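Local coordinates for protein uricase (PDB 2YZE) that catalyses the oxidation of uric acid by oxygen to 5-hydroxyisourate, which is then processed to allantoin, at residues Thr154-Thr159 and Asp179-Thr184. Numbering follows the deposited sequence.
With NOB ((dihydroxyboranyloxy-hydroxy-boranyl)oxylithium), chain I.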
# COMPACT_ATOMS: atom_id res chain seq x y z
N THR A 154 -5.88 -11.87 10.66
CA THR A 154 -4.98 -11.63 11.78
C THR A 154 -5.55 -12.17 13.09
O THR A 154 -6.71 -11.93 13.41
CB THR A 154 -4.71 -10.12 11.92
OG1 THR A 154 -4.23 -9.63 10.67
CG2 THR A 154 -3.68 -9.84 13.01
N VAL A 155 -4.72 -12.91 13.82
CA VAL A 155 -5.15 -13.48 15.08
C VAL A 155 -4.14 -13.20 16.18
O VAL A 155 -2.98 -12.90 15.90
CB VAL A 155 -5.38 -15.01 14.97
CG1 VAL A 155 -6.58 -15.29 14.07
CG2 VAL A 155 -4.13 -15.70 14.43
N LEU A 156 -4.58 -13.28 17.42
CA LEU A 156 -3.70 -13.00 18.55
C LEU A 156 -4.16 -13.68 19.83
O LEU A 156 -5.36 -13.74 20.12
CB LEU A 156 -3.63 -11.48 18.77
CG LEU A 156 -2.78 -10.90 19.92
CD1 LEU A 156 -2.47 -9.43 19.62
CD2 LEU A 156 -3.49 -11.05 21.26
N LYS A 157 -3.19 -14.21 20.57
CA LYS A 157 -3.43 -14.85 21.86
C LYS A 157 -2.68 -13.97 22.85
O LYS A 157 -1.49 -13.73 22.68
CB LYS A 157 -2.86 -16.26 21.90
CG LYS A 157 -3.49 -17.23 20.92
CD LYS A 157 -3.89 -18.53 21.61
CE LYS A 157 -2.73 -19.20 22.30
NZ LYS A 157 -3.19 -20.37 23.11
N SER A 158 -3.38 -13.49 23.88
CA SER A 158 -2.75 -12.62 24.87
C SER A 158 -1.89 -13.38 25.87
O SER A 158 -1.04 -12.80 26.55
CB SER A 158 -3.82 -11.80 25.59
OG SER A 158 -4.90 -12.61 26.01
N THR A 159 -2.11 -14.69 25.97
CA THR A 159 -1.33 -15.55 26.86
C THR A 159 -1.46 -16.98 26.35
O THR A 159 -2.13 -17.23 25.35
CB THR A 159 -1.80 -15.43 28.35
OG1 THR A 159 -0.81 -16.00 29.21
CG2 THR A 159 -3.13 -16.16 28.57
N ASP A 179 5.43 -16.86 29.02
CA ASP A 179 4.21 -16.07 28.83
C ASP A 179 4.51 -14.92 27.86
O ASP A 179 5.21 -13.97 28.21
CB ASP A 179 3.70 -15.49 30.16
CG ASP A 179 2.26 -14.97 30.08
OD1 ASP A 179 1.74 -14.80 28.95
OD2 ASP A 179 1.65 -14.74 31.14
N ARG A 180 3.97 -15.01 26.66
CA ARG A 180 4.19 -13.97 25.66
C ARG A 180 2.97 -13.92 24.76
O ARG A 180 2.12 -14.80 24.78
CB ARG A 180 5.42 -14.29 24.80
CG ARG A 180 5.23 -15.51 23.89
CD ARG A 180 6.37 -15.69 22.90
NE ARG A 180 6.09 -16.81 22.00
CZ ARG A 180 6.85 -17.15 20.96
NH1 ARG A 180 7.95 -16.46 20.68
NH2 ARG A 180 6.48 -18.17 20.19
N ILE A 181 2.88 -12.85 23.97
CA ILE A 181 1.79 -12.71 23.02
C ILE A 181 2.21 -13.46 21.76
O ILE A 181 3.38 -13.46 21.38
CB ILE A 181 1.55 -11.23 22.66
CG1 ILE A 181 0.76 -10.54 23.77
CG2 ILE A 181 0.82 -11.13 21.32
CD1 ILE A 181 0.48 -9.07 23.49
N LEU A 182 1.26 -14.12 21.12
CA LEU A 182 1.52 -14.83 19.88
C LEU A 182 0.51 -14.25 18.90
O LEU A 182 -0.68 -14.50 19.02
CB LEU A 182 1.30 -16.34 20.03
CG LEU A 182 1.51 -17.18 18.76
CD1 LEU A 182 2.96 -17.10 18.32
CD2 LEU A 182 1.13 -18.62 19.03
N ALA A 183 0.99 -13.45 17.95
CA ALA A 183 0.11 -12.84 16.96
C ALA A 183 0.62 -13.17 15.56
O ALA A 183 1.83 -13.17 15.31
CB ALA A 183 0.08 -11.33 17.16
N THR A 184 -0.30 -13.45 14.65
CA THR A 184 0.09 -13.79 13.29
C THR A 184 -1.02 -13.46 12.30
O THR A 184 -2.13 -13.10 12.70
CB THR A 184 0.46 -15.30 13.20
OG1 THR A 184 0.98 -15.59 11.90
CG2 THR A 184 -0.76 -16.18 13.44
B1 NOB I . 9.56 -18.99 17.30
B2 NOB I . 10.32 -16.51 17.29
OB1 NOB I . 10.54 -19.69 16.31
OB2 NOB I . 9.54 -17.65 18.11
OB3 NOB I . 8.16 -19.54 17.69
OB4 NOB I . 9.93 -15.80 15.92
OB5 NOB I . 11.74 -16.15 17.90
LI NOB I . 12.20 -17.89 17.03
O HOH W 1 1.58 -12.60 27.46
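V155 and T184 stand side by side on one face of an antiparallel strand pair, CG2 of V155 3.5 Å from CG2 of T184. With chi1 at -174° the T184 hydroxyl swings opposite the backbone N to bond P248 O, and CG2, set between N and the carbonyl carbon, meets V155. These two beta-branched residues form a hydrogen-bonded pair, V155 N reaching T184 O at 2.8 Å; K157 and L182 form the next one, and F214 of helix 199-216 packs on V155, K157 and L182. On the other face the small A183 lets CG of L156 come to 4.0 Å from its CB; CG2 of I181, just ahead of the strand, meets CG of L156 slantwise at 3.9 Å. Beyond the strands, T159 OG1 donates to D179 OD1 at 2.8 Å from above the carboxylate plane, and a water bridges OD1 to S158 O. OD2 forms a salt bridge with R32 of the second subunit. Replacing D179 with an alanine would probably cost R32 this countercharge and the T159 hydroxyl and the water this acceptor. R180 turns away from 154-159, its extended chain carrying NH1 edge-on to OB2 of NOB at 3.2 Å, while S161 OG holds NE. Strand 154-157 also pairs with a strand of the second subunit, continuing the antiparallel T-fold sheet across the interface, beside an active site where R180 probably binds urate and T67 of the third subunit contributes.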